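Side-chain contacts in glycosyl hydrolase (Bacteroides ovatus, PDB 3QC2), which is named as a glycosyl hydrolase and probably has the five-bladed beta-propeller fold of its clan, though its exact function is not established here: residues A165-K168 / F174-L177; F212-T215 / H221-P224. All blocks are in the same frame, centred on the assembly; numbering follows the deposited sequence.

Contact 1: A165-K168 / F174-L177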
# COMPACT_ATOMS: atom_id res chain seq x y z
N ALA A 165 4.07 -0.77 15.28
CA ALA A 165 4.70 0.53 15.15
C ALA A 165 4.44 1.44 16.35
O ALA A 165 5.31 2.22 16.76
CB ALA A 165 4.22 1.23 13.83
N PHE A 166 3.24 1.33 16.93
CA PHE A 166 2.84 2.16 18.05
C PHE A 166 2.88 1.42 19.39
O PHE A 166 2.17 1.78 20.31
CB PHE A 166 1.43 2.71 17.81
CG PHE A 166 1.24 3.36 16.45
CD1 PHE A 166 2.13 4.32 15.98
CD2 PHE A 166 0.12 3.06 15.67
CE1 PHE A 166 1.95 4.92 14.74
CE2 PHE A 166 -0.07 3.67 14.43
CZ PHE A 166 0.83 4.59 13.97
N ALA A 167 3.73 0.40 19.49
CA ALA A 167 3.80 -0.43 20.71
C ALA A 167 4.25 0.30 21.98
O ALA A 167 3.67 0.10 23.05
CB ALA A 167 4.70 -1.64 20.47
N LYS A 168 5.28 1.15 21.86
CA LYS A 168 5.87 1.85 23.03
C LYS A 168 5.34 3.28 23.27
O LYS A 168 5.30 3.74 24.41
CB LYS A 168 7.39 1.90 22.89
CG LYS A 168 8.06 0.50 22.85
N PHE A 174 -1.39 2.99 22.82
CA PHE A 174 -1.96 2.53 21.55
C PHE A 174 -1.55 1.11 21.12
O PHE A 174 -1.71 0.76 19.96
CB PHE A 174 -1.60 3.52 20.43
CG PHE A 174 -2.17 4.88 20.61
CD1 PHE A 174 -3.50 5.13 20.31
CD2 PHE A 174 -1.37 5.93 21.07
CE1 PHE A 174 -4.05 6.41 20.47
CE2 PHE A 174 -1.91 7.21 21.24
CZ PHE A 174 -3.25 7.45 20.94
N PHE A 175 -1.05 0.30 22.05
CA PHE A 175 -0.63 -1.07 21.71
C PHE A 175 -1.80 -1.88 21.10
O PHE A 175 -1.61 -2.62 20.13
CB PHE A 175 -0.05 -1.81 22.93
CG PHE A 175 0.59 -3.14 22.58
CD1 PHE A 175 -0.17 -4.30 22.56
CD2 PHE A 175 1.94 -3.21 22.26
CE1 PHE A 175 0.42 -5.53 22.23
CE2 PHE A 175 2.54 -4.44 21.93
CZ PHE A 175 1.77 -5.59 21.92
N ASN A 176 -3.00 -1.72 21.68
CA ASN A 176 -4.21 -2.43 21.21
C ASN A 176 -4.98 -1.68 20.12
O ASN A 176 -6.08 -2.08 19.74
CB ASN A 176 -5.14 -2.72 22.39
CG ASN A 176 -4.52 -3.69 23.41
OD1 ASN A 176 -3.70 -4.55 23.05
ND2 ASN A 176 -4.92 -3.57 24.67
N LEU A 177 -4.40 -0.60 19.59
CA LEU A 177 -5.06 0.18 18.55
C LEU A 177 -5.17 -0.61 17.24
O LEU A 177 -4.16 -1.09 16.71
CB LEU A 177 -4.29 1.49 18.29
CG LEU A 177 -4.86 2.40 17.20
CD1 LEU A 177 -6.23 2.96 17.61
CD2 LEU A 177 -3.88 3.52 16.89
O HOH W 1 1.31 2.92 22.43
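The Phe175 ring meets Ala167 with its edge: the alanine CB lies near the ring plane, 3.6 Å from Phe175 CD2, and Ala167 O also sits at the rim in plane, as does OD1 of the adjoining Asn176. The Phe166 ring is approached differently. Ala165 CB covers one face, displaced toward the rim, while Leu177 CD2 comes in obliquely, 4.2 Å from Phe166 CD2. The two segments flank the short helix 169-172 in the connection that carries the chain of this probable beta-propeller from strand 160-164, outermost in its sheet, to strand 182-189 of the next.

Residues 174-177 form a type I beta turn, closed by a bond from Leu177 N to Phe174 O. The turn presents its three apolar residues to different parts of the partner. With CG anti to the backbone N (chi1 -171°), the Phe175 ring is swung alongside Ala167. Phe166 CB and Phe174 CB touch, 4.1 Å apart, and the two rings leave in diverging directions. Phe166 runs on to Trp206, their planes inclined at about 50°; Phe174 leans on Leu232. Arg147 ties down the turn, its NE bonding to Phe175 O and its NH2 to Asn176 OD1.

No direct hydrogen bond joins the two backbones, and Phe166 O stops 3.9 Å from Phe175 N. The polar link is instead made by one water, which donates to Phe166 O at 2.6 Å and accepts from Phe174 N at 2.7 Å.

Contact 2: F212-T215 / H221-P224; sequences FAAT and HWTP
Trp222 reaches across to the backbone of Ala214 and Thr215, and its atoms can be followed outward in turn. Its CB lies 3.9 Å from Thr215 O. CG is anti to the carbonyl carbon (chi1 -68°), a setting that brings the benzo edge of the indole up to the opposite strand even though the CB itself does not point there. CE3 comes within 3.4 Å of both Thr215 C and Thr215 O, the carbonyl carbon lying obliquely to the ring, and also touches Ala214 CB. The next atom, CZ3, meets Ala214 O, 3.6 Å away and at the edge of the ring system. In the five-membered ring, NE1 makes a weak hydrogen bond to Leu219 O in the connecting loop.

The backbones are joined at Thr215 and Thr223, an antiparallel hydrogen-bonded pair. Thr223 N donates to Thr215 O at 2.8 Å, almost straight on to the carbonyl; the return bond, from Thr215 N to Thr223 O at 3.0 Å, is also nearly linear at its hydrogen (165°) but arrives tilted 33° from the carbonyl plane. Ala214 and Pro224 form the neighbouring non-hydrogen-bonded pair, where the proline's missing N-H costs no bond between these strands. Ala214 CB lies against Pro224 CA, which also makes a CH...O contact of 3.5 Å with Ala213 O.

Ser216 OG donates to His221 O near the loop, and Ala214 bonds to Met204 on the strand beyond. This is an antiparallel beta hairpin in which 222-224 extends the sheet beyond 212-216, itself paired with 201-206, probably at the edge of a propeller blade.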
# COMPACT_ATOMS: atom_id res chain seq x y z
N PHE A 212 -4.30 9.71 9.28
CA PHE A 212 -3.63 10.16 10.48
C PHE A 212 -2.15 10.37 10.13
O PHE A 212 -1.75 10.28 8.97
CB PHE A 212 -3.72 9.09 11.58
CG PHE A 212 -5.14 8.72 11.98
CD1 PHE A 212 -5.88 9.53 12.86
CD2 PHE A 212 -5.71 7.53 11.53
CE1 PHE A 212 -7.19 9.17 13.26
CE2 PHE A 212 -7.03 7.15 11.92
CZ PHE A 212 -7.76 7.97 12.78
N ALA A 213 -1.33 10.67 11.13
CA ALA A 213 0.11 10.81 10.92
C ALA A 213 0.87 10.36 12.15
O ALA A 213 0.28 10.17 13.24
CB ALA A 213 0.46 12.24 10.58
N ALA A 214 2.17 10.17 11.98
CA ALA A 214 3.05 9.73 13.05
C ALA A 214 4.49 10.09 12.74
O ALA A 214 4.85 10.30 11.59
CB ALA A 214 2.92 8.22 13.26
N THR A 215 5.31 10.18 13.78
CA THR A 215 6.71 10.53 13.63
C THR A 215 7.58 9.49 14.33
O THR A 215 7.08 8.70 15.14
CB THR A 215 7.02 11.90 14.25
OG1 THR A 215 6.90 11.84 15.67
CG2 THR A 215 6.08 12.98 13.68
N HIS A 221 10.16 2.66 16.25
CA HIS A 221 9.17 3.09 17.25
C HIS A 221 8.51 4.39 16.78
O HIS A 221 9.16 5.43 16.72
CB HIS A 221 9.84 3.28 18.60
CG HIS A 221 10.57 2.07 19.09
ND1 HIS A 221 11.91 1.87 18.85
CD2 HIS A 221 10.14 0.99 19.79
CE1 HIS A 221 12.28 0.72 19.39
NE2 HIS A 221 11.23 0.17 19.97
N TRP A 222 7.22 4.31 16.46
CA TRP A 222 6.48 5.46 15.96
C TRP A 222 5.55 6.04 17.00
O TRP A 222 5.00 5.31 17.83
CB TRP A 222 5.69 5.08 14.70
CG TRP A 222 6.56 4.79 13.55
CD1 TRP A 222 7.20 3.61 13.28
CD2 TRP A 222 6.91 5.69 12.51
NE1 TRP A 222 7.94 3.73 12.13
CE2 TRP A 222 7.78 4.99 11.63
CE3 TRP A 222 6.60 7.03 12.23
CZ2 TRP A 222 8.33 5.59 10.47
CZ3 TRP A 222 7.15 7.63 11.06
CH2 TRP A 222 8.01 6.90 10.21
N THR A 223 5.39 7.35 16.95
CA THR A 223 4.54 8.08 17.87
C THR A 223 3.45 8.81 17.06
O THR A 223 3.76 9.70 16.27
CB THR A 223 5.36 9.12 18.68
OG1 THR A 223 6.45 8.47 19.34
CG2 THR A 223 4.48 9.83 19.71
N PRO A 224 2.17 8.42 17.25
CA PRO A 224 1.10 9.09 16.49
C PRO A 224 0.96 10.55 16.85
O PRO A 224 1.23 10.94 17.99
CB PRO A 224 -0.18 8.32 16.91
CG PRO A 224 0.27 7.13 17.63
CD PRO A 224 1.63 7.42 18.18

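How the contacts relate
Contact 1 is a surface contact between loop segments around a short helix, whereas contact 2 is partly buried and belongs to regular sheet. Their chemistry follows: 165-168 and 174-177 meet through apolar side chains and a bridging water, while 212-215 and 221-224 are joined by direct backbone bonds, with the edge of an indole meeting the opposite backbone. The two lie side by side, centres about 10 Å apart. Ala165 O probably accepts a hydrogen bond from Trp222 N (2.8 Å between them), and Phe166 CE1 packs 3.8 Å from Ala214 CB. The connection arriving from one sheet is thus fastened to the hairpin of the next, with Trp206 touching both contacts.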